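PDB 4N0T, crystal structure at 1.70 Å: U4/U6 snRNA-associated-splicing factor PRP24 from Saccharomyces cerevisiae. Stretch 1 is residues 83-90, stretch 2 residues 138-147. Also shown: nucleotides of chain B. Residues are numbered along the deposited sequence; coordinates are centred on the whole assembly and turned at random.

Stretch 1, residues 83-90: TECTLWMT
Stretch 2, residues 138-147: DARYCVEKLN

What fills the centre of the contact? Leu87 (chi1 -55°, m; chi2 163°, t) points toward the helix and loses the most area to it. Its CD1 lies 3.5 Å from Cys142 CB, and its CD2 lies 4.1 Å from both Ala139 CB and Val143 CG2 and also touches Cys142, at 4.0 Å from Cys142 CB. Ala139, Cys142 and Val143 lie within about one turn, so the forked leucine spans them. Further along, extended Met89 (t, t, m) sets CE 4.2 Å from Leu146 CD1 (Leu146 m, t).

How do the backbones run? Strand 86-90, with phi -104° to -142° and psi 131° to 171°, runs 23° from parallel to helix 138-146, the axes 8.5 Å apart at closest. Cys85 CA is 5.6 Å from Ala139 CA, but Met89 CA is 8.5 Å from Asn147 CA; the small alanine marks the closer end. Trp88 (chi1 177°, t; chi2 85°), out of the helix's reach, lays one ring face against A20 of chain B, with Trp88 NE1 3.0 Å from A20 O4'.

What binds the stretches at their polar edge? No hydrogen bond crosses; packing joins them. Glu84 (phi/psi 56/27) brings O within 3.7 Å of Ala139 CB. Helical bonds stay internal, such as Cys142 N to Asp138 O, 2.8 Å, and Asn147 N to Val143 O, 3.1 Å.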

# COMPACT_ATOMS: atom_id res chain seq x y z
N THR A 83 20.56 10.03 10.12
CA THR A 83 19.74 11.23 9.98
C THR A 83 19.87 11.82 8.59
O THR A 83 20.93 11.74 7.96
CB THR A 83 20.10 12.29 11.05
OG1 THR A 83 19.31 13.46 10.83
CG2 THR A 83 21.54 12.68 10.95
N GLU A 84 18.76 12.37 8.10
CA GLU A 84 18.70 12.94 6.76
C GLU A 84 19.12 11.97 5.66
O GLU A 84 19.56 12.37 4.58
CB GLU A 84 19.52 14.24 6.70
CG GLU A 84 19.02 15.29 7.68
CD GLU A 84 19.75 16.60 7.53
OE1 GLU A 84 20.77 16.80 8.22
OE2 GLU A 84 19.31 17.44 6.71
N CYS A 85 18.93 10.68 5.92
CA CYS A 85 19.26 9.64 4.95
C CYS A 85 18.07 8.80 4.53
O CYS A 85 18.24 7.67 4.07
CB CYS A 85 20.30 8.70 5.55
SG CYS A 85 21.94 9.44 5.74
N THR A 86 16.85 9.33 4.69
CA THR A 86 15.67 8.55 4.38
C THR A 86 14.82 9.22 3.30
O THR A 86 14.53 10.42 3.37
CB THR A 86 14.81 8.32 5.65
OG1 THR A 86 15.61 7.66 6.65
CG2 THR A 86 13.59 7.47 5.34
N LEU A 87 14.44 8.44 2.29
CA LEU A 87 13.55 8.90 1.24
C LEU A 87 12.16 8.33 1.46
O LEU A 87 12.00 7.23 2.00
CB LEU A 87 14.03 8.38 -0.10
CG LEU A 87 15.48 8.73 -0.40
CD1 LEU A 87 15.99 7.84 -1.51
CD2 LEU A 87 15.54 10.18 -0.80
N TRP A 88 11.15 9.07 1.01
CA TRP A 88 9.82 8.51 0.87
C TRP A 88 9.47 8.57 -0.61
O TRP A 88 9.64 9.62 -1.26
CB TRP A 88 8.82 9.28 1.72
CG TRP A 88 7.38 8.83 1.59
CD1 TRP A 88 6.77 7.81 2.27
CD2 TRP A 88 6.37 9.44 0.79
NE1 TRP A 88 5.43 7.74 1.93
CE2 TRP A 88 5.17 8.72 1.00
CE3 TRP A 88 6.36 10.51 -0.11
CZ2 TRP A 88 3.97 9.05 0.36
CZ3 TRP A 88 5.16 10.84 -0.75
CH2 TRP A 88 3.98 10.11 -0.51
N MET A 89 9.00 7.45 -1.13
CA MET A 89 8.71 7.31 -2.55
C MET A 89 7.27 6.84 -2.76
O MET A 89 6.79 5.97 -2.03
CB MET A 89 9.70 6.33 -3.17
CG MET A 89 9.61 6.17 -4.66
SD MET A 89 10.88 4.97 -5.20
CE MET A 89 12.35 5.98 -5.09
N THR A 90 6.57 7.43 -3.72
CA THR A 90 5.27 6.90 -4.08
C THR A 90 5.01 6.97 -5.58
O THR A 90 5.79 7.57 -6.35
CB THR A 90 4.12 7.58 -3.28
OG1 THR A 90 2.95 6.76 -3.40
CG2 THR A 90 3.80 8.98 -3.83
N ASP A 138 23.58 11.35 -0.89
CA ASP A 138 22.91 10.36 -1.72
C ASP A 138 21.39 10.59 -1.69
O ASP A 138 20.72 10.48 -2.72
CB ASP A 138 23.25 8.94 -1.25
CG ASP A 138 24.54 8.40 -1.86
OD1 ASP A 138 25.33 9.21 -2.38
OD2 ASP A 138 24.76 7.17 -1.81
N ALA A 139 20.86 10.93 -0.52
CA ALA A 139 19.42 11.18 -0.42
C ALA A 139 19.03 12.34 -1.34
O ALA A 139 18.08 12.22 -2.12
CB ALA A 139 19.01 11.47 1.03
N ARG A 140 19.75 13.45 -1.27
CA ARG A 140 19.44 14.59 -2.15
C ARG A 140 19.61 14.22 -3.62
O ARG A 140 18.87 14.72 -4.48
CB ARG A 140 20.29 15.81 -1.81
CG ARG A 140 19.98 16.44 -0.45
CD ARG A 140 18.55 16.99 -0.36
NE ARG A 140 18.28 17.60 0.94
CZ ARG A 140 17.10 18.07 1.32
NH1 ARG A 140 16.05 17.99 0.51
NH2 ARG A 140 16.95 18.61 2.53
N TYR A 141 20.57 13.35 -3.92
CA TYR A 141 20.81 12.92 -5.29
C TYR A 141 19.66 12.05 -5.81
O TYR A 141 19.25 12.17 -6.96
CB TYR A 141 22.17 12.21 -5.40
CG TYR A 141 22.60 11.90 -6.82
CD1 TYR A 141 22.87 12.93 -7.72
CD2 TYR A 141 22.76 10.59 -7.26
CE1 TYR A 141 23.26 12.66 -9.02
CE2 TYR A 141 23.16 10.31 -8.56
CZ TYR A 141 23.41 11.36 -9.43
OH TYR A 141 23.80 11.10 -10.73
N CYS A 142 19.13 11.19 -4.95
CA CYS A 142 17.95 10.40 -5.33
C CYS A 142 16.76 11.29 -5.68
O CYS A 142 16.02 11.00 -6.62
CB CYS A 142 17.55 9.44 -4.22
SG CYS A 142 18.70 8.07 -3.97
N VAL A 143 16.56 12.36 -4.92
CA VAL A 143 15.46 13.27 -5.22
C VAL A 143 15.71 13.91 -6.58
O VAL A 143 14.82 13.96 -7.43
CB VAL A 143 15.30 14.36 -4.15
CG1 VAL A 143 14.22 15.38 -4.59
CG2 VAL A 143 14.91 13.75 -2.80
N GLU A 144 16.94 14.39 -6.78
CA GLU A 144 17.32 15.05 -8.03
C GLU A 144 17.06 14.19 -9.25
O GLU A 144 16.48 14.65 -10.23
CB GLU A 144 18.80 15.44 -7.98
CG GLU A 144 19.28 16.17 -9.23
CD GLU A 144 20.79 16.19 -9.37
OE1 GLU A 144 21.50 16.30 -8.34
OE2 GLU A 144 21.28 16.10 -10.52
N LYS A 145 17.46 12.92 -9.19
CA LYS A 145 17.38 12.04 -10.35
C LYS A 145 16.05 11.29 -10.49
O LYS A 145 15.67 10.94 -11.61
CB LYS A 145 18.52 11.02 -10.33
CG LYS A 145 19.91 11.64 -10.25
CD LYS A 145 20.31 12.34 -11.55
CE LYS A 145 20.43 11.36 -12.69
NZ LYS A 145 21.33 11.87 -13.77
N LEU A 146 15.37 11.04 -9.38
CA LEU A 146 14.22 10.12 -9.40
C LEU A 146 12.86 10.81 -9.25
O LEU A 146 11.86 10.26 -9.70
CB LEU A 146 14.36 9.03 -8.34
CG LEU A 146 15.66 8.22 -8.38
CD1 LEU A 146 15.71 7.19 -7.25
CD2 LEU A 146 15.85 7.54 -9.74
N ASN A 147 12.82 11.97 -8.59
CA ASN A 147 11.54 12.68 -8.47
C ASN A 147 11.09 13.16 -9.84
O ASN A 147 11.80 13.95 -10.48
CB ASN A 147 11.62 13.86 -7.50
CG ASN A 147 10.25 14.44 -7.19
OD1 ASN A 147 9.30 13.70 -6.90
ND2 ASN A 147 10.12 15.77 -7.27
P A B 20 -0.74 9.26 2.11
OP1 A B 20 -1.76 8.21 1.83
OP2 A B 20 -1.20 10.62 2.50
O5' A B 20 0.25 8.75 3.24
C5' A B 20 0.78 7.42 3.24
C4' A B 20 1.87 7.28 4.26
O4' A B 20 3.06 7.95 3.75
C3' A B 20 1.58 7.89 5.63
O3' A B 20 2.22 7.13 6.65
C2' A B 20 2.26 9.25 5.54
O2' A B 20 2.63 9.81 6.79
C1' A B 20 3.49 8.93 4.68
N9 A B 20 4.00 10.08 3.95
C8 A B 20 3.33 10.86 3.04
N7 A B 20 4.06 11.87 2.59
C5 A B 20 5.28 11.72 3.23
C6 A B 20 6.48 12.46 3.18
N6 A B 20 6.63 13.54 2.41
N1 A B 20 7.50 12.04 3.96
C2 A B 20 7.34 10.97 4.74
N3 A B 20 6.25 10.20 4.87
C4 A B 20 5.26 10.63 4.08
P C B 19 -1.45 5.25 -1.58
OP1 C B 19 -0.76 4.39 -0.59
OP2 C B 19 -2.94 5.30 -1.63
O5' C B 19 -1.01 6.78 -1.43
C5' C B 19 0.37 7.11 -1.33
C4' C B 19 0.56 8.60 -1.42
O4' C B 19 0.14 9.07 -2.73
C3' C B 19 -0.31 9.40 -0.46
O3' C B 19 0.23 9.44 0.84
C2' C B 19 -0.40 10.74 -1.15
O2' C B 19 0.83 11.45 -0.99
C1' C B 19 -0.52 10.31 -2.60
N1 C B 19 -1.94 10.11 -3.00
C2 C B 19 -2.66 11.26 -3.36
O2 C B 19 -2.08 12.36 -3.30
N3 C B 19 -3.95 11.13 -3.73
C4 C B 19 -4.53 9.91 -3.76
N4 C B 19 -5.82 9.83 -4.14
C5 C B 19 -3.82 8.72 -3.41
C6 C B 19 -2.53 8.88 -3.03